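Local coordinates for protein flavoredoxin (Desulfovibrio vulgaris str. 'Miyazaki F', PDB 2D5M) that binds flavin mononucleotide and probably carries electrons, as a flavoprotein of the flavin reductase-like family, at residues Ser26-Met31 against Leu98-Gly103; Pro44-Ser49 against Ile118-Ile123; Asp160-Ala165 against Arg169-Val174. One frame throughout, in Å; residues are numbered along the deposited sequence.

Interaction 1: residues Ser26-Met31 against Leu98-Gly103; sequences SRPNIM and LTPVPG. With FMN (flavin mononucleotide), chain E.
The flavin phosphate is gripped from strand 28-41 by Asn29, whose ND2 gives a hydrogen bond of 2.9 Å to FMN O3P. The bond is nearly straight, 175° at the hydrogen. Asn29 CG lies anti to the backbone N (chi1 -163°), and the side chain leaves the strand on the side away from 98-103, where the cofactor lies. Met31 also meets the cofactor. Its CB lies 3.4 Å from FMN O5', where the ribityl chain joins the phosphate. Met31 has two conformers. In one of them the chain bends at chi2 and chi3, and CE then lies over one face of the pyrimidine ring, 3.6 Å from FMN N1; this approach is doubtful for the other.

The protein-protein contact uses Pro28 and Ile30, which point toward segment 98-103. Two proline rings cross obliquely where Pro28 CB meets Pro100 CB at 3.6 Å. Pro28 CG also rests against this CB of Pro100. Deeper in, the contact is looser. Ile30 CD1 and Leu98 CD1 approach to 4.4 Å, and both side chains are buried. The joint is small and wholly apolar, with 115 Å² buried between the segments. Asn29 and Met31 thus serve the FMN, while Pro28 and Ile30 serve the packing.

Phe93 of helix 92-96 touches Pro28, Ile30 and Pro100, and so fills in beside the joint. Lys92 of the same helix bonds to Ile30 O and to the FMN. Strand 109-111 pairs with 100-102 and adds Val111 against Ile30 and Leu98. Helix 55-63 brings Thr56 against Asn29 and Met31, and strand 14-22 pairs with 28-41 through Thr21 and Val19.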
loop_
_atom_site.group_PDB
_atom_site.type_symbol
_atom_site.label_atom_id
_atom_site.label_comp_id
_atom_site.label_asym_id
_atom_site.label_seq_id
_atom_site.Cartn_x
_atom_site.Cartn_y
_atom_site.Cartn_z
ATOM N N SER A 26 -21.318 14.821 -15.092
ATOM C CA SER A 26 -20.950 13.533 -15.680
ATOM C C SER A 26 -19.650 13.615 -16.423
ATOM O O SER A 26 -19.316 12.766 -17.278
ATOM C CB SER A 26 -22.076 12.979 -16.576
ATOM O OG SER A 26 -23.223 12.698 -15.799
ATOM N N ARG A 27 -18.812 14.616 -16.123
ATOM C CA ARG A 27 -17.469 14.671 -16.682
ATOM C C ARG A 27 -16.583 13.654 -15.973
ATOM O O ARG A 27 -16.520 13.655 -14.736
ATOM C CB ARG A 27 -16.878 16.090 -16.510
ATOM C CG ARG A 27 -17.712 17.175 -17.125
ATOM C CD ARG A 27 -17.303 18.585 -16.799
ATOM N NE ARG A 27 -15.893 18.864 -16.987
ATOM C CZ ARG A 27 -14.928 19.060 -16.077
ATOM N NH1 ARG A 27 -15.142 19.035 -14.778
ATOM N NH2 ARG A 27 -13.679 19.319 -16.484
ATOM N N PRO A 28 -15.900 12.778 -16.693
ATOM C CA PRO A 28 -15.061 11.775 -16.071
ATOM C C PRO A 28 -13.721 12.337 -15.642
ATOM O O PRO A 28 -13.150 13.199 -16.308
ATOM C CB PRO A 28 -14.897 10.722 -17.173
ATOM C CG PRO A 28 -14.875 11.541 -18.415
ATOM C CD PRO A 28 -15.899 12.630 -18.198
ATOM N N ASN A 29 -13.186 11.812 -14.541
ATOM C CA ASN A 29 -11.912 12.268 -14.001
ATOM C C ASN A 29 -11.113 11.090 -13.437
ATOM O O ASN A 29 -11.673 10.047 -13.125
ATOM C CB ASN A 29 -12.151 13.269 -12.885
ATOM C CG ASN A 29 -10.926 14.109 -12.536
ATOM O OD1 ASN A 29 -10.042 14.320 -13.382
ATOM N ND2 ASN A 29 -10.900 14.618 -11.309
ATOM N N ILE A 30 -9.807 11.315 -13.344
ATOM C CA ILE A 30 -8.889 10.440 -12.670
ATOM C C ILE A 30 -7.881 11.310 -11.942
ATOM O O ILE A 30 -7.455 12.343 -12.478
ATOM C CB ILE A 30 -8.121 9.491 -13.627
ATOM C CG1 ILE A 30 -7.777 10.159 -14.971
ATOM C CG2 ILE A 30 -8.876 8.174 -13.784
ATOM C CD1 ILE A 30 -6.862 9.370 -15.903
ATOM N N MET A 31 -7.478 10.864 -10.746
ATOM C CA MET A 31 -6.370 11.454 -9.996
ATOM C C MET A 31 -5.485 10.346 -9.497
ATOM O O MET A 31 -5.911 9.202 -9.384
ATOM C CB MET A 31 -6.833 12.372 -8.867
ATOM C CG MET A 31 -7.726 11.694 -7.844
ATOM S SD MET A 31 -6.854 10.729 -6.603
ATOM C CE MET A 31 -6.194 11.997 -5.521
ATOM N N LEU A 98 -7.144 8.775 -23.291
ATOM C CA LEU A 98 -7.590 7.573 -22.627
ATOM C C LEU A 98 -9.102 7.477 -22.607
ATOM O O LEU A 98 -9.805 8.488 -22.852
ATOM C CB LEU A 98 -7.040 7.582 -21.165
ATOM C CG LEU A 98 -5.538 7.554 -21.045
ATOM C CD1 LEU A 98 -5.126 7.673 -19.583
ATOM C CD2 LEU A 98 -4.944 6.299 -21.592
ATOM N N THR A 99 -9.600 6.306 -22.313
ATOM C CA THR A 99 -11.040 5.993 -22.466
ATOM C C THR A 99 -11.699 5.872 -21.108
ATOM O O THR A 99 -11.337 4.973 -20.315
ATOM C CB THR A 99 -11.204 4.674 -23.199
ATOM O OG1 THR A 99 -10.538 4.734 -24.476
ATOM C CG2 THR A 99 -12.664 4.359 -23.487
ATOM N N PRO A 100 -12.696 6.710 -20.816
ATOM C CA PRO A 100 -13.431 6.602 -19.551
ATOM C C PRO A 100 -14.568 5.595 -19.709
ATOM O O PRO A 100 -15.602 5.898 -20.348
ATOM C CB PRO A 100 -13.940 8.034 -19.342
ATOM C CG PRO A 100 -14.144 8.560 -20.747
ATOM C CD PRO A 100 -13.132 7.876 -21.625
ATOM N N VAL A 101 -14.354 4.392 -19.228
ATOM C CA VAL A 101 -15.309 3.324 -19.383
ATOM C C VAL A 101 -16.267 3.334 -18.207
ATOM O O VAL A 101 -15.804 3.253 -17.050
ATOM C CB VAL A 101 -14.612 1.936 -19.466
ATOM C CG1 VAL A 101 -15.624 0.854 -19.572
ATOM C CG2 VAL A 101 -13.622 1.913 -20.623
ATOM N N PRO A 102 -17.571 3.415 -18.403
ATOM C CA PRO A 102 -18.473 3.396 -17.243
ATOM C C PRO A 102 -18.370 2.093 -16.466
ATOM O O PRO A 102 -18.353 1.000 -17.044
ATOM C CB PRO A 102 -19.867 3.566 -17.841
ATOM C CG PRO A 102 -19.643 3.979 -19.224
ATOM C CD PRO A 102 -18.310 3.556 -19.671
ATOM N N GLY A 103 -18.325 2.185 -15.138
ATOM C CA GLY A 103 -18.455 1.030 -14.288
ATOM C C GLY A 103 -19.727 0.263 -14.564
ATOM O O GLY A 103 -20.745 0.841 -14.921
HETATM N N1 FMN E . -3.454 13.418 -3.592
HETATM C C2 FMN E . -4.245 12.959 -2.572
HETATM O O2 FMN E . -5.141 13.670 -2.095
HETATM N N3 FMN E . -4.000 11.688 -2.057
HETATM C C4 FMN E . -2.991 10.845 -2.463
HETATM O O4 FMN E . -2.846 9.723 -1.934
HETATM C C4A FMN E . -2.136 11.344 -3.485
HETATM N N5 FMN E . -1.087 10.592 -3.894
HETATM C C5A FMN E . -0.408 11.057 -4.993
HETATM C C6 FMN E . 0.683 10.277 -5.467
HETATM C C7 FMN E . 1.419 10.616 -6.591
HETATM C C7M FMN E . 2.606 9.807 -7.056
HETATM C C8 FMN E . 1.012 11.801 -7.311
HETATM C C8M FMN E . 1.737 12.152 -8.601
HETATM C C9 FMN E . 0.000 12.607 -6.819
HETATM C C9A FMN E . -0.719 12.261 -5.687
HETATM N N10 FMN E . -1.739 13.060 -5.124
HETATM C C10 FMN E . -2.487 12.593 -4.072
HETATM C "C1'" FMN E . -2.060 14.382 -5.730
HETATM C "C2'" FMN E . -3.309 14.342 -6.608
HETATM O "O2'" FMN E . -3.293 13.253 -7.539
HETATM C "C3'" FMN E . -3.384 15.653 -7.398
HETATM O "O3'" FMN E . -3.662 16.701 -6.440
HETATM C "C4'" FMN E . -4.421 15.660 -8.511
HETATM O "O4'" FMN E . -4.097 16.803 -9.350
HETATM C "C5'" FMN E . -5.827 15.778 -8.036
HETATM O "O5'" FMN E . -6.695 15.797 -9.214
HETATM P P FMN E . -8.228 16.280 -9.116
HETATM O O1P FMN E . -8.239 17.720 -8.582
HETATM O O2P FMN E . -9.012 15.368 -8.204
HETATM O O3P FMN E . -8.638 16.189 -10.575
#

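Interaction 2: residues Pro44-Ser49 against Ile118-Ile123; sequences PSIAVS and IELKLI. With FMN (flavin mononucleotide), chain E.
Apolar packing between Ile46 and the pair Ile118 and Leu120 carries this contact. Ile46 and Ile118 reach toward each other tip to tip, and their CD1 methyls meet at 3.9 Å. In both, CG1 stands anti to the carbonyl carbon and the chain runs on extended to CD1. Leu120 comes in nearer the backbone: its CD2 methyl lies 3.9 Å from Ile46 CB. One isoleucine therefore meets two residues of strand 116-126, at its tip and at its base. All three side chains are buried.

A mixed contact lies at the other end. Ile123 CD1 sits 3.8 Å from Ser45 OG. This is van der Waals packing; the hydroxyl is hydrogen-bonded to Pro43 O. The Ser45 side chain is also about 4 Å from a bound zinc ion at its nearest atoms.

The polar contact is with the cofactor. FMN N3 donates to Ser49 O at 2.9 Å, and the bond is almost straight at 175°. The backbone just past strand 44-48 thus reads the pyrimidine edge of the flavin. Ser49 OG bonds to Cys39 O of the second subunit, which ties this spot to the dimer interface.

The strand axes cross at -78° and come no closer than 8.5 Å, so the two are packed across the interior and not paired. Ile68 of strand 65-70 touches both Ile46 and Leu120, and Phe66 touches Leu120. The steep crossing of two strands of one curled antiparallel sheet is consistent with the split beta-barrel of the FMN-binding, flavin reductase-like family.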
loop_
_atom_site.group_PDB
_atom_site.type_symbol
_atom_site.label_atom_id
_atom_site.label_comp_id
_atom_site.label_asym_id
_atom_site.label_seq_id
_atom_site.Cartn_x
_atom_site.Cartn_y
_atom_site.Cartn_z
ATOM N N PRO A 44 -14.692 -6.729 1.321
ATOM C CA PRO A 44 -13.381 -6.372 0.731
ATOM C C PRO A 44 -13.396 -4.875 0.470
ATOM O O PRO A 44 -14.349 -4.388 -0.142
ATOM C CB PRO A 44 -13.354 -7.197 -0.566
ATOM C CG PRO A 44 -14.827 -7.479 -0.841
ATOM C CD PRO A 44 -15.484 -7.615 0.490
ATOM N N SER A 45 -12.403 -4.147 0.952
ATOM C CA SER A 45 -12.411 -2.695 0.933
ATOM C C SER A 45 -11.038 -2.100 0.744
ATOM O O SER A 45 -10.046 -2.706 1.177
ATOM C CB SER A 45 -12.947 -2.139 2.273
ATOM O OG SER A 45 -14.219 -2.590 2.651
ATOM N N ILE A 46 -10.992 -0.921 0.131
ATOM C CA ILE A 46 -9.794 -0.118 -0.021
ATOM C C ILE A 46 -10.034 1.233 0.611
ATOM O O ILE A 46 -11.108 1.844 0.399
ATOM C CB ILE A 46 -9.385 0.013 -1.516
ATOM C CG1 ILE A 46 -8.917 -1.363 -1.985
ATOM C CG2 ILE A 46 -8.352 1.095 -1.732
ATOM C CD1 ILE A 46 -8.681 -1.449 -3.500
ATOM N N ALA A 47 -9.057 1.706 1.327
ATOM C CA ALA A 47 -9.008 3.052 1.910
ATOM C C ALA A 47 -8.118 3.932 1.061
ATOM O O ALA A 47 -7.021 3.540 0.661
ATOM C CB ALA A 47 -8.495 2.963 3.339
ATOM N N VAL A 48 -8.587 5.164 0.819
ATOM C CA VAL A 48 -7.819 6.151 0.053
ATOM C C VAL A 48 -7.902 7.482 0.798
ATOM O O VAL A 48 -8.996 7.929 1.135
ATOM C CB VAL A 48 -8.341 6.291 -1.372
ATOM C CG1 VAL A 48 -7.247 7.056 -2.116
ATOM C CG2 VAL A 48 -8.676 4.987 -2.072
ATOM N N SER A 49 -6.781 8.084 1.053
ATOM C CA SER A 49 -6.728 9.398 1.702
ATOM C C SER A 49 -6.685 10.465 0.652
ATOM O O SER A 49 -5.629 10.650 0.067
ATOM C CB SER A 49 -5.485 9.458 2.587
ATOM O OG SER A 49 -5.558 8.539 3.632
ATOM N N ILE A 118 -10.859 -1.611 -10.583
ATOM C CA ILE A 118 -11.631 -1.995 -9.413
ATOM C C ILE A 118 -12.792 -1.020 -9.277
ATOM O O ILE A 118 -12.575 0.204 -9.363
ATOM C CB ILE A 118 -10.722 -1.945 -8.146
ATOM C CG1 ILE A 118 -9.440 -2.723 -8.332
ATOM C CG2 ILE A 118 -11.532 -2.410 -6.949
ATOM C CD1 ILE A 118 -8.445 -2.546 -7.199
ATOM N N GLU A 119 -13.999 -1.524 -9.100
ATOM C CA GLU A 119 -15.186 -0.720 -8.906
ATOM C C GLU A 119 -15.551 -0.673 -7.436
ATOM O O GLU A 119 -15.697 -1.747 -6.820
ATOM C CB GLU A 119 -16.367 -1.312 -9.713
ATOM C CG GLU A 119 -16.125 -1.352 -11.201
ATOM C CD GLU A 119 -17.389 -1.492 -12.020
ATOM O OE1 GLU A 119 -18.447 -0.976 -11.529
ATOM O OE2 GLU A 119 -17.293 -2.040 -13.141
ATOM N N LEU A 120 -15.689 0.523 -6.887
ATOM C CA LEU A 120 -15.938 0.681 -5.452
ATOM C C LEU A 120 -17.163 1.551 -5.163
ATOM O O LEU A 120 -17.443 2.563 -5.790
ATOM C CB LEU A 120 -14.721 1.278 -4.726
ATOM C CG LEU A 120 -13.432 0.474 -4.918
ATOM C CD1 LEU A 120 -12.531 1.091 -6.003
ATOM C CD2 LEU A 120 -12.643 0.314 -3.617
ATOM N N LYS A 121 -17.888 1.105 -4.119
ATOM C CA LYS A 121 -19.000 1.832 -3.518
ATOM C C LYS A 121 -18.527 2.481 -2.251
ATOM O O LYS A 121 -17.956 1.802 -1.370
ATOM C CB LYS A 121 -20.151 0.880 -3.203
ATOM C CG LYS A 121 -21.342 1.417 -2.442
ATOM C CD LYS A 121 -22.395 0.373 -2.095
ATOM C CE LYS A 121 -21.890 -0.690 -1.133
ATOM N NZ LYS A 121 -22.874 -1.502 -0.401
ATOM N N LEU A 122 -18.741 3.779 -2.038
ATOM C CA LEU A 122 -18.331 4.425 -0.810
ATOM C C LEU A 122 -19.143 3.874 0.372
ATOM O O LEU A 122 -20.384 3.927 0.336
ATOM C CB LEU A 122 -18.579 5.930 -0.916
ATOM C CG LEU A 122 -18.057 6.747 0.263
ATOM C CD1 LEU A 122 -16.562 6.637 0.403
ATOM C CD2 LEU A 122 -18.524 8.217 0.151
ATOM N N ILE A 123 -18.466 3.403 1.404
ATOM C CA ILE A 123 -19.124 2.865 2.595
ATOM C C ILE A 123 -18.746 3.642 3.862
ATOM O O ILE A 123 -19.547 3.602 4.816
ATOM C CB ILE A 123 -18.934 1.348 2.752
ATOM C CG1 ILE A 123 -17.464 0.935 2.795
ATOM C CG2 ILE A 123 -19.705 0.621 1.670
ATOM C CD1 ILE A 123 -17.275 -0.469 3.350
HETATM N N1 FMN E . -3.454 13.418 -3.592
HETATM C C2 FMN E . -4.245 12.959 -2.572
HETATM O O2 FMN E . -5.141 13.670 -2.095
HETATM N N3 FMN E . -4.000 11.688 -2.057
HETATM C C4 FMN E . -2.991 10.845 -2.463
HETATM O O4 FMN E . -2.846 9.723 -1.934
HETATM C C4A FMN E . -2.136 11.344 -3.485
HETATM N N5 FMN E . -1.087 10.592 -3.894
HETATM C C5A FMN E . -0.408 11.057 -4.993
HETATM C C6 FMN E . 0.683 10.277 -5.467
HETATM C C7 FMN E . 1.419 10.616 -6.591
HETATM C C7M FMN E . 2.606 9.807 -7.056
HETATM C C8 FMN E . 1.012 11.801 -7.311
HETATM C C8M FMN E . 1.737 12.152 -8.601
HETATM C C9 FMN E . 0.000 12.607 -6.819
HETATM C C9A FMN E . -0.719 12.261 -5.687
HETATM N N10 FMN E . -1.739 13.060 -5.124
HETATM C C10 FMN E . -2.487 12.593 -4.072
HETATM C "C1'" FMN E . -2.060 14.382 -5.730
HETATM C "C2'" FMN E . -3.309 14.342 -6.608
HETATM O "O2'" FMN E . -3.293 13.253 -7.539
HETATM C "C3'" FMN E . -3.384 15.653 -7.398
HETATM O "O3'" FMN E . -3.662 16.701 -6.440
HETATM C "C4'" FMN E . -4.421 15.660 -8.511
HETATM O "O4'" FMN E . -4.097 16.803 -9.350
HETATM C "C5'" FMN E . -5.827 15.778 -8.036
HETATM O "O5'" FMN E . -6.695 15.797 -9.214
HETATM P P FMN E . -8.228 16.280 -9.116
HETATM O O1P FMN E . -8.239 17.720 -8.582
HETATM O O2P FMN E . -9.012 15.368 -8.204
HETATM O O3P FMN E . -8.638 16.189 -10.575
#

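Interaction 3: residues Asp160-Ala165 against Arg169-Val174; sequences DPVIFA and REYYAV. With FMN (flavin mononucleotide), chain E.
Backbone hydrogen bonds join Ile163 and Tyr172 in both directions, each 2.9 Å long: Ile163 N to Tyr172 O and Tyr172 N to Ile163 O. Ala165 N gives a shorter one to Glu170 O, 2.8 Å. Ala165 O takes the N-H of Glu170 in return and a weak, bent bond from Arg169 N. Arg169 and Glu170 both face Ala165, so this end is a G1 beta bulge. At the other end a water bridges the two segments. It accepts from Val174 N and lies within bonding reach of Asp160 OD2 and Pro161 O. The Asp160 carboxylate also forms a salt bridge with Arg73.

On one face, Phe164 and Tyr171 form a non-hydrogen-bonded pair. Their rings meet obliquely, with planes at 48°, and Phe164 CD1 is 3.8 Å from Tyr171 CE2. With CG anti to the backbone N (chi1 175°), the Phe164 ring lies against the flavin methyl C7M, which sits over the ring centre, 3.5 Å above its plane. The same methyl is 3.4 Å from Tyr171 OH, which is bonded to Asp80. The dimethylbenzene end of the flavin thus packs on the Phe164 ring face and against the Tyr171 hydroxyl. Val162 CG1 packs on Tyr171 CD2 at 3.7 Å.

On the other face, Tyr172 OH donates to Glu170 OE1, and Ala165 CB lies near the Tyr172 ring.

At the open end of the hairpin, beyond the paired residues, Pro161 CG meets Val174 CG2 at 3.7 Å.

The hairpin 162-165/170-180 follows helix 156-159, which touches Pro161 and Val174. Strand 14-22 pairs with 162-165 and brings Leu16 against Val162 and Tyr171. Tyr171 and Tyr172 also pair with a strand of the second subunit, which extends the sheet across the dimer.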
loop_
_atom_site.group_PDB
_atom_site.type_symbol
_atom_site.label_atom_id
_atom_site.label_comp_id
_atom_site.label_asym_id
_atom_site.label_seq_id
_atom_site.Cartn_x
_atom_site.Cartn_y
_atom_site.Cartn_z
ATOM N N ASP A 160 1.743 -5.713 -14.703
ATOM C CA ASP A 160 2.875 -4.822 -14.720
ATOM C C ASP A 160 2.578 -3.477 -14.053
ATOM O O ASP A 160 2.834 -2.404 -14.615
ATOM C CB ASP A 160 3.336 -4.614 -16.175
ATOM C CG ASP A 160 4.648 -3.930 -16.283
ATOM O OD1 ASP A 160 4.823 -3.071 -17.201
ATOM O OD2 ASP A 160 5.564 -4.253 -15.477
ATOM N N PRO A 161 2.102 -3.514 -12.820
ATOM C CA PRO A 161 1.689 -2.282 -12.129
ATOM C C PRO A 161 2.866 -1.407 -11.697
ATOM O O PRO A 161 3.994 -1.861 -11.523
ATOM C CB PRO A 161 0.994 -2.840 -10.874
ATOM C CG PRO A 161 1.736 -4.105 -10.569
ATOM C CD PRO A 161 2.038 -4.694 -11.922
ATOM N N VAL A 162 2.586 -0.128 -11.529
ATOM C CA VAL A 162 3.595 0.825 -11.098
ATOM C C VAL A 162 3.617 0.921 -9.584
ATOM O O VAL A 162 2.581 0.966 -8.913
ATOM C CB VAL A 162 3.333 2.197 -11.718
ATOM C CG1 VAL A 162 4.294 3.272 -11.278
ATOM C CG2 VAL A 162 3.307 2.173 -13.236
ATOM N N ILE A 163 4.806 1.031 -9.041
ATOM C CA ILE A 163 5.101 1.273 -7.668
ATOM C C ILE A 163 5.589 2.706 -7.471
ATOM O O ILE A 163 6.439 3.154 -8.239
ATOM C CB ILE A 163 6.214 0.317 -7.083
ATOM C CG1 ILE A 163 5.755 -1.148 -7.219
ATOM C CG2 ILE A 163 6.650 0.592 -5.712
ATOM C CD1 ILE A 163 6.986 -2.028 -7.172
ATOM N N PHE A 164 5.125 3.422 -6.447
ATOM C CA PHE A 164 5.607 4.733 -6.113
ATOM C C PHE A 164 6.578 4.686 -4.934
ATOM O O PHE A 164 6.303 4.033 -3.927
ATOM C CB PHE A 164 4.456 5.686 -5.824
ATOM C CG PHE A 164 4.805 7.073 -5.346
ATOM C CD1 PHE A 164 5.599 7.910 -6.161
ATOM C CD2 PHE A 164 4.392 7.563 -4.154
ATOM C CE1 PHE A 164 5.890 9.185 -5.778
ATOM C CE2 PHE A 164 4.627 8.853 -3.774
ATOM C CZ PHE A 164 5.407 9.684 -4.576
ATOM N N ALA A 165 7.733 5.325 -5.121
ATOM C CA ALA A 165 8.732 5.530 -4.070
ATOM C C ALA A 165 8.566 6.958 -3.551
ATOM O O ALA A 165 8.981 7.909 -4.256
ATOM C CB ALA A 165 10.127 5.297 -4.622
ATOM N N ARG A 169 10.441 10.382 -4.871
ATOM C CA ARG A 169 9.496 10.734 -5.919
ATOM C C ARG A 169 9.881 10.093 -7.251
ATOM O O ARG A 169 10.146 10.728 -8.239
ATOM C CB ARG A 169 9.346 12.277 -6.049
ATOM C CG ARG A 169 8.651 12.861 -4.821
ATOM C CD ARG A 169 8.705 14.374 -4.739
ATOM N NE ARG A 169 7.979 14.887 -3.614
ATOM C CZ ARG A 169 7.901 16.109 -3.141
ATOM N NH1 ARG A 169 8.563 17.153 -3.710
ATOM N NH2 ARG A 169 7.169 16.399 -2.072
ATOM N N GLU A 170 9.806 8.750 -7.264
ATOM C CA GLU A 170 10.146 7.914 -8.386
ATOM C C GLU A 170 9.138 6.805 -8.545
ATOM O O GLU A 170 8.461 6.401 -7.623
ATOM C CB GLU A 170 11.561 7.292 -8.238
ATOM C CG GLU A 170 12.631 8.394 -8.214
ATOM C CD GLU A 170 14.073 7.973 -8.338
ATOM O OE1 GLU A 170 14.385 6.866 -7.868
ATOM O OE2 GLU A 170 14.915 8.767 -8.870
ATOM N N TYR A 171 9.074 6.285 -9.757
ATOM C CA TYR A 171 8.233 5.149 -10.108
ATOM C C TYR A 171 9.089 3.958 -10.517
ATOM O O TYR A 171 10.050 4.143 -11.269
ATOM C CB TYR A 171 7.332 5.530 -11.260
ATOM C CG TYR A 171 6.344 6.645 -10.999
ATOM C CD1 TYR A 171 6.316 7.755 -11.798
ATOM C CD2 TYR A 171 5.434 6.572 -9.963
ATOM C CE1 TYR A 171 5.415 8.794 -11.583
ATOM C CE2 TYR A 171 4.507 7.589 -9.752
ATOM C CZ TYR A 171 4.500 8.688 -10.570
ATOM O OH TYR A 171 3.571 9.642 -10.319
ATOM N N TYR A 172 8.685 2.785 -10.078
ATOM C CA TYR A 172 9.361 1.509 -10.308
ATOM C C TYR A 172 8.389 0.461 -10.792
ATOM O O TYR A 172 7.198 0.509 -10.507
ATOM C CB TYR A 172 10.052 1.011 -8.992
ATOM C CG TYR A 172 11.326 1.783 -8.727
ATOM C CD1 TYR A 172 12.541 1.247 -9.053
ATOM C CD2 TYR A 172 11.305 3.048 -8.168
ATOM C CE1 TYR A 172 13.703 1.951 -8.826
ATOM C CE2 TYR A 172 12.430 3.774 -7.965
ATOM C CZ TYR A 172 13.657 3.217 -8.296
ATOM O OH TYR A 172 14.791 3.946 -8.085
ATOM N N ALA A 173 8.878 -0.543 -11.538
ATOM C CA ALA A 173 8.165 -1.731 -11.908
ATOM C C ALA A 173 8.272 -2.803 -10.821
ATOM O O ALA A 173 9.157 -2.735 -9.958
ATOM C CB ALA A 173 8.686 -2.312 -13.218
ATOM N N VAL A 174 7.395 -3.756 -10.899
ATOM C CA VAL A 174 7.489 -5.011 -10.151
ATOM C C VAL A 174 8.497 -5.901 -10.844
ATOM O O VAL A 174 8.543 -6.007 -12.056
ATOM C CB VAL A 174 6.113 -5.730 -10.031
ATOM C CG1 VAL A 174 6.264 -7.055 -9.332
ATOM C CG2 VAL A 174 5.106 -4.858 -9.322
HETATM N N1 FMN E . -3.454 13.418 -3.592
HETATM C C2 FMN E . -4.245 12.959 -2.572
HETATM O O2 FMN E . -5.141 13.670 -2.095
HETATM N N3 FMN E . -4.000 11.688 -2.057
HETATM C C4 FMN E . -2.991 10.845 -2.463
HETATM O O4 FMN E . -2.846 9.723 -1.934
HETATM C C4A FMN E . -2.136 11.344 -3.485
HETATM N N5 FMN E . -1.087 10.592 -3.894
HETATM C C5A FMN E . -0.408 11.057 -4.993
HETATM C C6 FMN E . 0.683 10.277 -5.467
HETATM C C7 FMN E . 1.419 10.616 -6.591
HETATM C C7M FMN E . 2.606 9.807 -7.056
HETATM C C8 FMN E . 1.012 11.801 -7.311
HETATM C C8M FMN E . 1.737 12.152 -8.601
HETATM C C9 FMN E . 0.000 12.607 -6.819
HETATM C C9A FMN E . -0.719 12.261 -5.687
HETATM N N10 FMN E . -1.739 13.060 -5.124
HETATM C C10 FMN E . -2.487 12.593 -4.072
HETATM C "C1'" FMN E . -2.060 14.382 -5.730
HETATM C "C2'" FMN E . -3.309 14.342 -6.608
HETATM O "O2'" FMN E . -3.293 13.253 -7.539
HETATM C "C3'" FMN E . -3.384 15.653 -7.398
HETATM O "O3'" FMN E . -3.662 16.701 -6.440
HETATM C "C4'" FMN E . -4.421 15.660 -8.511
HETATM O "O4'" FMN E . -4.097 16.803 -9.350
HETATM C "C5'" FMN E . -5.827 15.778 -8.036
HETATM O "O5'" FMN E . -6.695 15.797 -9.214
HETATM P P FMN E . -8.228 16.280 -9.116
HETATM O O1P FMN E . -8.239 17.720 -8.582
HETATM O O2P FMN E . -9.012 15.368 -8.204
HETATM O O3P FMN E . -8.638 16.189 -10.575
HETATM O O HOH W 1 5.338 -3.766 -12.799
HETATM O O HOH W 2 6.550 -6.728 -13.832
#

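How the interactions relate
All three contacts touch the same FMN and reach the same antiparallel sheet. Interaction 1 lies at the phosphate and ribityl side, interaction 2 at the pyrimidine edge and interaction 3 at the dimethylbenzene end. Interactions 1 and 2 alternate along the chain, and their first segments lie on strands 28-41 and 44-48, neighbours in the sheet. Their centres are about 17 Å apart, yet they touch where Gly103 CA meets Glu119 OE1. Interaction 3 comes later in the chain, with its centre about 23 Å from that of interaction 1 and about 21 Å from that of interaction 2. Interactions 2 and 3 both meet the second subunit, so cofactor binding and dimer contacts share these segments.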